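Local coordinates for GTPase-activating protein GYP1 (Saccharomyces cerevisiae, PDB 1FKM) that stimulates GTP hydrolysis by Ypt/Rab GTPases, chiefly YPT1 at the Golgi and YPT7 at the vacuole, by lending them a catalytic arginine and glutamine in trans through its TBC domain, at residues E91-R96 against S127-G132; P85-I90 against S112-L117. All coordinates share one frame; numbering follows the deposited sequence.

Contact 1 (E91-R96 against S127-G132)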
# COMPACT_ATOMS: atom_id res chain seq x y z
N GLU A 91 0.39 -19.45 4.84
CA GLU A 91 1.27 -20.26 4.01
C GLU A 91 0.62 -20.52 2.66
O GLU A 91 1.30 -20.64 1.63
CB GLU A 91 1.56 -21.58 4.71
CG GLU A 91 2.44 -22.54 3.95
CD GLU A 91 2.45 -23.91 4.60
OE1 GLU A 91 2.71 -24.00 5.82
OE2 GLU A 91 2.19 -24.91 3.88
N ILE A 92 -0.70 -20.62 2.66
CA ILE A 92 -1.46 -20.87 1.45
C ILE A 92 -1.46 -19.67 0.49
O ILE A 92 -1.51 -19.85 -0.73
CB ILE A 92 -2.92 -21.25 1.79
CG1 ILE A 92 -2.93 -22.61 2.51
CG2 ILE A 92 -3.77 -21.30 0.54
CD1 ILE A 92 -4.29 -23.02 3.04
N ASP A 93 -1.40 -18.46 1.03
CA ASP A 93 -1.41 -17.26 0.19
C ASP A 93 -0.05 -16.69 -0.21
O ASP A 93 0.08 -16.10 -1.29
CB ASP A 93 -2.24 -16.16 0.86
CG ASP A 93 -3.73 -16.36 0.68
OD1 ASP A 93 -4.12 -17.38 0.08
OD2 ASP A 93 -4.50 -15.50 1.14
N ILE A 94 0.96 -16.85 0.64
CA ILE A 94 2.27 -16.29 0.34
C ILE A 94 2.84 -16.67 -1.03
O ILE A 94 3.10 -15.79 -1.86
CB ILE A 94 3.30 -16.68 1.44
CG1 ILE A 94 2.93 -16.01 2.75
CG2 ILE A 94 4.71 -16.28 1.01
CD1 ILE A 94 2.95 -14.49 2.69
N PRO A 95 3.04 -17.97 -1.29
CA PRO A 95 3.59 -18.42 -2.58
C PRO A 95 2.80 -17.94 -3.79
O PRO A 95 3.31 -17.93 -4.91
CB PRO A 95 3.55 -19.95 -2.45
CG PRO A 95 3.70 -20.17 -0.99
CD PRO A 95 2.77 -19.12 -0.41
N ARG A 96 1.55 -17.52 -3.56
CA ARG A 96 0.69 -17.06 -4.64
C ARG A 96 0.55 -15.53 -4.74
O ARG A 96 -0.25 -15.04 -5.54
CB ARG A 96 -0.70 -17.69 -4.49
CG ARG A 96 -0.68 -19.21 -4.35
CD ARG A 96 -2.09 -19.80 -4.41
NE ARG A 96 -2.92 -19.35 -3.29
CZ ARG A 96 -4.23 -19.59 -3.20
NH1 ARG A 96 -4.85 -20.27 -4.15
NH2 ARG A 96 -4.91 -19.14 -2.15
N SER A 127 -9.51 -9.68 13.43
CA SER A 127 -9.36 -9.81 11.98
C SER A 127 -8.77 -11.16 11.61
O SER A 127 -9.30 -11.87 10.75
CB SER A 127 -8.45 -8.71 11.43
OG SER A 127 -8.84 -7.42 11.86
N GLY A 128 -7.66 -11.50 12.27
CA GLY A 128 -6.96 -12.72 11.94
C GLY A 128 -6.35 -12.39 10.60
O GLY A 128 -6.28 -11.21 10.24
N TYR A 129 -5.91 -13.38 9.84
CA TYR A 129 -5.35 -13.10 8.53
C TYR A 129 -6.51 -12.93 7.55
O TYR A 129 -7.45 -13.72 7.55
CB TYR A 129 -4.44 -14.23 8.05
CG TYR A 129 -4.08 -14.07 6.59
CD1 TYR A 129 -3.28 -13.01 6.17
CD2 TYR A 129 -4.59 -14.94 5.63
CE1 TYR A 129 -3.00 -12.82 4.82
CE2 TYR A 129 -4.32 -14.75 4.28
CZ TYR A 129 -3.52 -13.69 3.88
OH TYR A 129 -3.24 -13.49 2.55
N VAL A 130 -6.44 -11.89 6.72
CA VAL A 130 -7.48 -11.64 5.74
C VAL A 130 -6.84 -11.44 4.38
O VAL A 130 -5.90 -10.66 4.24
CB VAL A 130 -8.30 -10.38 6.10
CG1 VAL A 130 -9.45 -10.20 5.10
CG2 VAL A 130 -8.82 -10.49 7.52
N GLN A 131 -7.34 -12.17 3.39
CA GLN A 131 -6.81 -12.07 2.04
C GLN A 131 -6.91 -10.61 1.63
O GLN A 131 -7.96 -9.98 1.77
CB GLN A 131 -7.61 -12.96 1.09
CG GLN A 131 -6.96 -13.15 -0.27
CD GLN A 131 -7.57 -14.29 -1.06
OE1 GLN A 131 -8.75 -14.26 -1.41
NE2 GLN A 131 -6.77 -15.32 -1.33
N GLY A 132 -5.79 -10.07 1.14
CA GLY A 132 -5.74 -8.68 0.75
C GLY A 132 -4.59 -8.03 1.50
O GLY A 132 -3.90 -7.16 0.97
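Asp93 of helix 83-93 reaches across to Tyr129 and Gln131 of the loop that precedes helix 133-145, and its carboxylate accepts both hydrogen bonds between the segments. Both go to OD2. Tyr129 OH donates a hydrogen bond to the anti lone pair of Asp93 OD2, with 2.8 Å between OH and OD2. That oxygen lies at the edge of the phenol ring and in its plane, while the carboxylate is turned 71° from the ring. The second bond is weak: Gln131 NE2 stands 3.4 Å from Asp93 OD2. Amide and carboxylate planes are nearly parallel (14°) but offset, and the N-H meets OD2 at a poor angle. Gln131 gets there on an extended chain, with CG anti to its backbone N (chi1 -168°).

The ionic part lies within 91-96. Arg96 NH2 forms a salt bridge with Asp93 OD1 at 2.9 Å, and this oxygen sits in the guanidinium plane, at its edge. Arg96 NE adds a weak hydrogen bond to the carbonyl O of Ile92. One carboxylate thus divides its oxygens, OD1 to the arginine and OD2 to the loop. Replacing Asp93 by alanine would probably leave the Arg96 guanidinium without its counter-charge and freer to swing, and the hydroxyl of the buried Tyr129 without this acceptor.

Van der Waals contact adds little: Asp93 CB lies 3.3 Å from Tyr129 OH. Arg96 and Gln131 are the arginine and glutamine fingers, so Asp93 links both catalytic residues of the dual-finger TBC-domain active site.

Contact 2 (P85-I90 against S112-L117); sequences PTWHQI and SLQRIL
Gln114 of helix 107-123 lays its bent side chain over one face of the indole of Trp87 and ends at the backbone of helix 83-93. Packing is closest here. CG of Gln114 lies over the six-membered ring of Trp87, a CH-pi contact of 3.6 Å from CG to the ring centroid, and NE2 follows over the same indole, 3.2 Å from Trp87 CD2. The amide is inclined 54° to the ring. From this position Gln114 NE2 donates to Trp87 O, 2.9 Å away, with an N-H...O angle of 154°. The bend at chi2 keeps NE2 over the indole while bringing it to that carbonyl, so a single residue holds Trp87 by both its indole and its backbone.

The other amide atom, Gln114 OE1, rests against Ile90 CG2 at 3.6 Å. Farther along, the packing relaxes: Ile90 CG2 and Leu117 CB are 4.1 Å apart, although Ile90 CD1 comes to 3.7 Å from the backbone C of Leu117. His88 is directed away from 112-117 and exposed. The CB of Arg115 is directed away from 85-90, and its guanidinium forms a salt bridge with Glu175 of helix 168-186.

The segment axes approach to 9.9 Å at 134° between their directions. This is helix-to-helix packing of two successive helices in the all-helical TBC domain, joined by a polar side chain that bonds to a neighbouring helix's main chain.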
# COMPACT_ATOMS: atom_id res chain seq x y z
N PRO A 85 -2.81 -23.06 12.92
CA PRO A 85 -3.76 -22.93 11.81
C PRO A 85 -3.61 -21.63 11.04
O PRO A 85 -3.67 -21.62 9.80
CB PRO A 85 -5.11 -23.05 12.51
CG PRO A 85 -4.81 -23.99 13.65
CD PRO A 85 -3.50 -23.43 14.17
N THR A 86 -3.43 -20.52 11.76
CA THR A 86 -3.27 -19.21 11.12
C THR A 86 -2.00 -19.20 10.29
O THR A 86 -1.96 -18.65 9.18
CB THR A 86 -3.22 -18.09 12.18
OG1 THR A 86 -4.49 -17.99 12.82
CG2 THR A 86 -2.86 -16.74 11.54
N TRP A 87 -0.95 -19.82 10.83
CA TRP A 87 0.32 -19.91 10.12
C TRP A 87 0.11 -20.62 8.78
O TRP A 87 0.61 -20.18 7.74
CB TRP A 87 1.33 -20.68 10.99
CG TRP A 87 2.66 -20.94 10.34
CD1 TRP A 87 3.01 -22.02 9.58
CD2 TRP A 87 3.81 -20.09 10.37
NE1 TRP A 87 4.30 -21.90 9.14
CE2 TRP A 87 4.82 -20.72 9.61
CE3 TRP A 87 4.09 -18.85 10.97
CZ2 TRP A 87 6.09 -20.16 9.44
CZ3 TRP A 87 5.35 -18.30 10.80
CH2 TRP A 87 6.34 -18.95 10.04
N HIS A 88 -0.65 -21.71 8.79
CA HIS A 88 -0.90 -22.45 7.55
C HIS A 88 -1.82 -21.70 6.60
O HIS A 88 -1.69 -21.80 5.38
CB HIS A 88 -1.47 -23.83 7.90
CG HIS A 88 -0.45 -24.76 8.47
ND1 HIS A 88 -0.76 -25.72 9.41
CD2 HIS A 88 0.88 -24.87 8.25
CE1 HIS A 88 0.34 -26.38 9.74
NE2 HIS A 88 1.35 -25.88 9.05
N GLN A 89 -2.75 -20.92 7.15
CA GLN A 89 -3.66 -20.13 6.34
C GLN A 89 -2.85 -19.10 5.54
O GLN A 89 -3.17 -18.80 4.39
CB GLN A 89 -4.67 -19.44 7.26
CG GLN A 89 -5.46 -18.32 6.65
CD GLN A 89 -6.42 -17.71 7.65
OE1 GLN A 89 -6.06 -17.49 8.81
NE2 GLN A 89 -7.64 -17.42 7.22
N ILE A 90 -1.81 -18.56 6.16
CA ILE A 90 -0.96 -17.57 5.50
C ILE A 90 -0.04 -18.25 4.50
O ILE A 90 0.27 -17.69 3.44
CB ILE A 90 -0.11 -16.81 6.53
CG1 ILE A 90 -1.03 -15.96 7.41
CG2 ILE A 90 0.94 -15.95 5.83
CD1 ILE A 90 -0.33 -15.37 8.60
N SER A 112 10.05 -14.28 4.87
CA SER A 112 9.98 -12.98 5.52
C SER A 112 8.53 -12.50 5.59
O SER A 112 8.07 -12.07 6.65
CB SER A 112 10.82 -11.94 4.78
OG SER A 112 12.20 -12.09 5.06
N LEU A 113 7.82 -12.58 4.47
CA LEU A 113 6.42 -12.14 4.44
C LEU A 113 5.56 -13.02 5.34
O LEU A 113 4.61 -12.55 5.96
CB LEU A 113 5.89 -12.15 3.00
CG LEU A 113 6.58 -11.16 2.05
CD1 LEU A 113 5.90 -11.20 0.68
CD2 LEU A 113 6.51 -9.74 2.63
N GLN A 114 5.89 -14.31 5.41
CA GLN A 114 5.14 -15.24 6.25
C GLN A 114 5.19 -14.77 7.71
O GLN A 114 4.16 -14.71 8.39
CB GLN A 114 5.75 -16.64 6.11
CG GLN A 114 5.23 -17.71 7.08
CD GLN A 114 3.84 -18.22 6.72
OE1 GLN A 114 3.51 -18.41 5.55
NE2 GLN A 114 3.02 -18.48 7.74
N ARG A 115 6.39 -14.44 8.18
CA ARG A 115 6.57 -13.99 9.56
C ARG A 115 5.87 -12.66 9.83
O ARG A 115 5.22 -12.48 10.87
CB ARG A 115 8.06 -13.87 9.90
CG ARG A 115 8.81 -15.19 9.94
CD ARG A 115 10.22 -15.01 10.47
NE ARG A 115 11.14 -14.42 9.50
CZ ARG A 115 11.87 -15.13 8.64
NH1 ARG A 115 11.79 -16.45 8.62
NH2 ARG A 115 12.70 -14.51 7.80
N ILE A 116 6.02 -11.72 8.90
CA ILE A 116 5.39 -10.41 9.05
C ILE A 116 3.87 -10.52 9.16
O ILE A 116 3.26 -9.97 10.08
CB ILE A 116 5.73 -9.49 7.85
CG1 ILE A 116 7.22 -9.17 7.85
CG2 ILE A 116 4.90 -8.22 7.92
CD1 ILE A 116 7.72 -8.48 6.58
N LEU A 117 3.26 -11.25 8.23
CA LEU A 117 1.82 -11.40 8.24
C LEU A 117 1.32 -12.21 9.42
O LEU A 117 0.26 -11.93 9.97
CB LEU A 117 1.35 -12.05 6.94
CG LEU A 117 1.62 -11.20 5.69
CD1 LEU A 117 1.18 -11.97 4.45
CD2 LEU A 117 0.88 -9.88 5.79

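In the fold
Contacts 1 and 2 share helix 83-93: residues 85-90 lean on helix 107-123, and residues 91-96, which follow directly, meet the loop 127-132. Their centres are about 7 Å apart and their segments alternate along the chain. Glu91 CA touches Gln114 OE1 at 3.3 Å. The Tyr129 ring also joins them, its CG 3.7 Å from Ile90 CG1 and its CD2 3.6 Å from Gln89 CG; elsewhere Ile94 CD1 meets Leu117 CD1 at 3.5 Å. Contact 1 holds both catalytic fingers, while contact 2 lies next to it, farther from the fingers: the side chain of Leu117 is about 9 Å from that of Gln131, and that of Ile90 about 10 Å from that of Arg96.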